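Long-range contacts in putative alpha/beta hydrolase fold protein (Candidatus Nitrososphaera gargensis, PDB 5A62), which is probably a hydrolase of the alpha/beta hydrolase fold, consistent with carboxylesterase activity: residues R22-V27 with K92-G97; K212-V217 with L266-K271. All coordinates share one frame; numbering follows the deposited sequence.

Contact 1 of 2, residues R22-V27 with K92-G97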
loop_
_atom_site.group_PDB
_atom_site.type_symbol
_atom_site.label_atom_id
_atom_site.label_comp_id
_atom_site.label_asym_id
_atom_site.label_seq_id
_atom_site.Cartn_x
_atom_site.Cartn_y
_atom_site.Cartn_z
ATOM N N ARG A 22 15.762 14.783 31.689
ATOM C CA ARG A 22 15.625 16.238 31.628
ATOM C C ARG A 22 16.315 16.883 30.433
ATOM O O ARG A 22 16.232 18.086 30.236
ATOM C CB ARG A 22 16.203 16.890 32.894
ATOM C CG ARG A 22 15.435 16.552 34.175
ATOM C CD ARG A 22 16.295 16.853 35.385
ATOM N NE ARG A 22 17.521 16.044 35.368
ATOM C CZ ARG A 22 18.492 16.129 36.281
ATOM N NH1 ARG A 22 18.395 16.995 37.291
ATOM N NH2 ARG A 22 19.570 15.348 36.193
ATOM N N SER A 23 17.072 16.117 29.656
ATOM C CA SER A 23 17.765 16.720 28.548
ATOM C C SER A 23 16.855 16.856 27.327
ATOM O O SER A 23 15.856 16.144 27.214
ATOM C CB SER A 23 18.945 15.873 28.161
ATOM O OG SER A 23 19.937 15.805 29.209
ATOM N N TYR A 24 17.257 17.725 26.425
ATOM C CA TYR A 24 16.485 17.981 25.198
ATOM C C TYR A 24 16.435 16.704 24.328
ATOM O O TYR A 24 17.474 16.135 24.025
ATOM C CB TYR A 24 17.105 19.138 24.398
ATOM C CG TYR A 24 16.248 19.517 23.224
ATOM C CD1 TYR A 24 15.136 20.314 23.374
ATOM C CD2 TYR A 24 16.461 18.916 21.991
ATOM C CE1 TYR A 24 14.289 20.603 22.307
ATOM C CE2 TYR A 24 15.655 19.207 20.934
ATOM C CZ TYR A 24 14.567 20.054 21.058
ATOM O OH TYR A 24 13.631 20.349 20.052
ATOM N N PRO A 25 15.185 16.315 23.982
ATOM C CA PRO A 25 15.013 15.016 23.283
ATOM C C PRO A 25 15.092 15.078 21.757
ATOM O O PRO A 25 14.458 15.905 21.120
ATOM C CB PRO A 25 13.637 14.622 23.695
ATOM C CG PRO A 25 12.896 15.923 23.807
ATOM C CD PRO A 25 13.888 16.885 24.345
ATOM N N LEU A 26 15.893 14.169 21.256
ATOM C CA LEU A 26 16.049 13.928 19.820
ATOM C C LEU A 26 15.535 12.532 19.541
ATOM O O LEU A 26 15.813 11.593 20.288
ATOM C CB LEU A 26 17.508 13.968 19.429
ATOM C CG LEU A 26 18.271 15.288 19.693
ATOM C CD1 LEU A 26 19.684 15.222 19.229
ATOM C CD2 LEU A 26 17.615 16.492 19.096
ATOM N N VAL A 27 14.768 12.404 18.460
ATOM C CA VAL A 27 14.187 11.151 18.042
ATOM C C VAL A 27 14.783 10.736 16.721
ATOM O O VAL A 27 14.709 11.539 15.795
ATOM C CB VAL A 27 12.653 11.310 17.900
ATOM C CG1 VAL A 27 12.006 10.006 17.467
ATOM C CG2 VAL A 27 12.034 11.829 19.203
ATOM N N LYS A 92 8.117 18.382 23.480
ATOM C CA LYS A 92 8.724 19.122 22.325
ATOM C C LYS A 92 10.085 18.533 22.031
ATOM O O LYS A 92 10.912 18.402 22.916
ATOM C CB LYS A 92 8.899 20.633 22.568
ATOM C CG LYS A 92 7.624 21.437 22.301
ATOM C CD LYS A 92 7.836 22.878 21.838
ATOM C CE LYS A 92 7.514 23.031 20.348
ATOM N NZ LYS A 92 8.055 24.285 19.731
ATOM N N CYS A 93 10.334 18.218 20.765
ATOM C CA CYS A 93 11.518 17.443 20.413
ATOM C C CYS A 93 11.982 17.865 19.030
ATOM O O CYS A 93 11.279 18.632 18.329
ATOM C CB CYS A 93 11.232 15.954 20.413
ATOM S SG CYS A 93 10.051 15.394 19.142
ATOM N N THR A 94 13.114 17.353 18.617
ATOM C CA THR A 94 13.570 17.445 17.259
ATOM C C THR A 94 13.643 16.008 16.735
ATOM O O THR A 94 14.168 15.133 17.408
ATOM C CB THR A 94 14.891 18.133 17.160
ATOM O OG1 THR A 94 14.629 19.533 17.440
ATOM C CG2 THR A 94 15.512 18.017 15.783
ATOM N N ILE A 95 13.217 15.778 15.498
ATOM C CA ILE A 95 13.228 14.434 14.890
ATOM C C ILE A 95 14.237 14.423 13.743
ATOM O O ILE A 95 14.205 15.290 12.900
ATOM C CB ILE A 95 11.850 14.092 14.369
ATOM C CG1 ILE A 95 10.805 14.160 15.471
ATOM C CG2 ILE A 95 11.848 12.704 13.783
ATOM C CD1 ILE A 95 9.339 14.088 15.003
ATOM N N ILE A 96 15.069 13.420 13.771
ATOM C CA ILE A 96 16.103 13.157 12.775
ATOM C C ILE A 96 15.670 11.864 12.060
ATOM O O ILE A 96 15.680 10.819 12.668
ATOM C CB ILE A 96 17.493 13.027 13.334
ATOM C CG1 ILE A 96 17.848 14.342 14.074
ATOM C CG2 ILE A 96 18.460 12.713 12.221
ATOM C CD1 ILE A 96 19.019 14.162 14.982
ATOM N N GLY A 97 15.307 12.001 10.775
ATOM C CA GLY A 97 14.822 10.836 10.066
ATOM C C GLY A 97 15.504 10.587 8.771
ATOM O O GLY A 97 15.729 11.523 8.018
#
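Tyr24 is the first residue of 22-27 to reach the neighbouring strand. Its CG stands anti to the backbone N (chi1 -174°), which carries the ring across to residue 94, where its hydroxyl accepts a hydrogen bond from Thr94 OG1, OG1 to OH 2.9 Å. The two side chains cross at about a right angle, with OG1 at the ring edge. Asp117 grips the same hydroxyl through OD2 and Lys92 NZ through OD1, so one carboxylate ties both side chains to the next strand, 116-122. Pro25 packs CD over one face of the tyrosine ring and sets CG 3.8 Å from Cys93 CB. Lacking an N-H, proline can join the backbone pairing only through its carbonyl, and Pro25 O takes the N-H of Thr94 at 3.2 Å. Leu26 lies beside Thr94, both pointing to the face covered by helix 256-272, with Leu26 CD2 3.7 Å from Thr94 CB; its CA also makes a CA-H...O contact with Thr94 O. Val27 turns to the other face with Ile95, its CB 4.2 Å from Ile95 CG1, while its CG2 meets Cys93 SG. Val27 and Ile95, both beta-branched, suit an extended backbone. Val27 N bonds to Thr94 O at 3.0 Å, and Val27 O receives Ile96 N at 2.8 Å, nearly along the C=O axis. Donors and acceptors that step between residues in this way mark parallel pairing, here at the centre of the alpha/beta hydrolase sheet, where 93-98 leads into a GxSxG pattern consistent with a nucleophile elbow.

Contact 2 of 2, residues K212-V217 with L266-K271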
loop_
_atom_site.group_PDB
_atom_site.type_symbol
_atom_site.label_atom_id
_atom_site.label_comp_id
_atom_site.label_asym_id
_atom_site.label_seq_id
_atom_site.Cartn_x
_atom_site.Cartn_y
_atom_site.Cartn_z
ATOM N N LYS A 212 10.891 24.201 12.283
ATOM C CA LYS A 212 12.146 24.391 11.536
ATOM C C LYS A 212 12.389 23.132 10.707
ATOM O O LYS A 212 12.369 22.069 11.278
ATOM C CB LYS A 212 13.326 24.623 12.440
ATOM C CG LYS A 212 13.319 25.972 13.149
ATOM C CD LYS A 212 14.638 26.042 13.931
ATOM C CE LYS A 212 14.875 27.301 14.757
ATOM N NZ LYS A 212 14.286 28.525 14.150
ATOM N N VAL A 213 12.612 23.276 9.419
ATOM C CA VAL A 213 12.787 22.173 8.508
ATOM C C VAL A 213 14.218 22.212 8.012
ATOM O O VAL A 213 14.660 23.203 7.464
ATOM C CB VAL A 213 11.835 22.207 7.338
ATOM C CG1 VAL A 213 12.034 20.956 6.491
ATOM C CG2 VAL A 213 10.373 22.266 7.805
ATOM N N PHE A 214 14.924 21.138 8.190
ATOM C CA PHE A 214 16.253 20.967 7.716
ATOM C C PHE A 214 16.331 19.691 6.879
ATOM O O PHE A 214 15.631 18.729 7.129
ATOM C CB PHE A 214 17.251 20.821 8.851
ATOM C CG PHE A 214 17.286 21.964 9.828
ATOM C CD1 PHE A 214 16.504 21.977 10.971
ATOM C CD2 PHE A 214 18.203 22.979 9.648
ATOM C CE1 PHE A 214 16.608 23.025 11.877
ATOM C CE2 PHE A 214 18.291 24.021 10.550
ATOM C CZ PHE A 214 17.510 24.053 11.651
ATOM N N ALA A 215 17.194 19.665 5.895
ATOM C CA ALA A 215 17.420 18.483 5.073
ATOM C C ALA A 215 18.901 18.368 4.731
ATOM O O ALA A 215 19.595 19.353 4.447
ATOM C CB ALA A 215 16.614 18.488 3.821
ATOM N N ILE A 216 19.400 17.165 4.803
ATOM C CA ILE A 216 20.741 16.745 4.331
ATOM C C ILE A 216 20.545 15.701 3.263
ATOM O O ILE A 216 19.909 14.685 3.550
ATOM C CB ILE A 216 21.571 16.196 5.482
ATOM C CG1 ILE A 216 21.592 17.183 6.666
ATOM C CG2 ILE A 216 22.976 15.866 4.986
ATOM C CD1 ILE A 216 22.293 16.721 7.930
ATOM N N VAL A 217 21.039 15.930 2.038
ATOM C CA VAL A 217 20.812 15.025 0.942
ATOM C C VAL A 217 22.130 14.712 0.265
ATOM O O VAL A 217 22.940 15.626 0.081
ATOM C CB VAL A 217 19.775 15.588 -0.041
ATOM C CG1 VAL A 217 20.189 16.853 -0.711
ATOM C CG2 VAL A 217 19.420 14.581 -1.120
ATOM N N LEU A 266 21.556 21.474 14.973
ATOM C CA LEU A 266 21.090 21.287 16.319
ATOM C C LEU A 266 21.456 22.505 17.187
ATOM O O LEU A 266 20.712 22.820 18.090
ATOM C CB LEU A 266 21.666 20.007 16.923
ATOM C CG LEU A 266 21.073 18.729 16.263
ATOM C CD1 LEU A 266 21.771 17.517 16.781
ATOM C CD2 LEU A 266 19.608 18.633 16.576
ATOM N N ALA A 267 22.553 23.170 16.861
ATOM C CA ALA A 267 22.886 24.389 17.583
ATOM C C ALA A 267 21.895 25.480 17.334
ATOM O O ALA A 267 21.539 26.193 18.274
ATOM C CB ALA A 267 24.258 24.871 17.181
ATOM N N ILE A 268 21.405 25.598 16.104
ATOM C CA ILE A 268 20.345 26.554 15.786
ATOM C C ILE A 268 19.100 26.223 16.537
ATOM O O ILE A 268 18.459 27.087 17.093
ATOM C CB ILE A 268 20.061 26.590 14.283
ATOM C CG1 ILE A 268 21.309 27.092 13.540
ATOM C CG2 ILE A 268 18.775 27.342 13.940
ATOM C CD1 ILE A 268 21.256 26.853 12.055
ATOM N N VAL A 269 18.702 24.939 16.535
ATOM C CA VAL A 269 17.488 24.556 17.202
ATOM C C VAL A 269 17.598 24.825 18.695
ATOM O O VAL A 269 16.634 25.331 19.298
ATOM C CB VAL A 269 17.181 23.052 16.989
ATOM C CG1 VAL A 269 15.994 22.643 17.838
ATOM C CG2 VAL A 269 16.998 22.766 15.517
ATOM N N THR A 270 18.737 24.477 19.302
ATOM C CA THR A 270 18.814 24.551 20.760
ATOM C C THR A 270 18.981 25.982 21.254
ATOM O O THR A 270 18.507 26.284 22.350
ATOM C CB THR A 270 19.869 23.623 21.376
ATOM O OG1 THR A 270 21.151 23.885 20.818
ATOM C CG2 THR A 270 19.499 22.183 21.127
ATOM N N LYS A 271 19.523 26.855 20.413
ATOM C CA LYS A 271 19.532 28.316 20.672
ATOM C C LYS A 271 18.145 28.833 20.941
ATOM O O LYS A 271 17.954 29.572 21.898
ATOM C CB LYS A 271 20.047 29.115 19.486
ATOM C CG LYS A 271 21.544 29.212 19.423
ATOM C CD LYS A 271 22.005 30.614 19.016
ATOM C CE LYS A 271 23.530 30.711 19.128
ATOM N NZ LYS A 271 24.222 29.466 18.661
#
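Helix 256-272, the C-terminal helix, packs against one face of the central sheet, and here its last turns meet the start of strand 212-218. The two run nearly antiparallel, at 171°, with the short axes 10.6 Å apart, a spacing bridged entirely by side chains. Phe214 is the main bridge. Its CG lies anti to the carbonyl carbon (chi1 -58°), and the flat ring extends toward the helix, where CE1 comes 3.7 Å from Val269 CG2, the closest approach of the pair. Ile268 CG2 meets the ring at its edge, near the ring plane, 4.2 Å from CZ. One large aromatic thus spans the gap to the CG2 methyls of two beta-branched residues, and Phe265, one helical turn before Val269, adds a second ring with its plane at about 30° to that of Phe214. Lys212 lies at the margin: its aliphatic chain runs out straight as far as CE, which touches Ile268 CG2 at 4.0 Å, then bends at chi4 and delivers NZ to a salt bridge with Asp272. Lysine suits this partly exposed place, apolar along its length and charged at its tip. Within the helix, Leu266 O accepts both Thr270 N at 2.8 Å and Thr270 OG1 at 3.0 Å, the hydroxyl sitting above the carbonyl plane, so that the threonine satisfies its polar group on its own helix. Such helix-on-sheet packing is characteristic of the layered alpha/beta hydrolase fold.

In the fold
From the N terminus, contact 1 closes first: strand 25-29 is followed by helix 40-48, strand 52-56 and helix 74-87 before 93-98 returns to lie beside it. The chain then passes through strand 116-122 and a run of helices to 212-218, and contact 2 closes only when helix 256-272 comes back to the sheet. The loops are thus in series, neither nested nor crossed. Both contacts involve one sheet, in which 116-122 separates 93-98 from 212-218. Contact 1 joins two neighbouring strands, contact 2 a strand to a helix, and they meet where Val269 CG1 packs 3.4 Å from Thr94 OG1 and Leu266 touches Leu26.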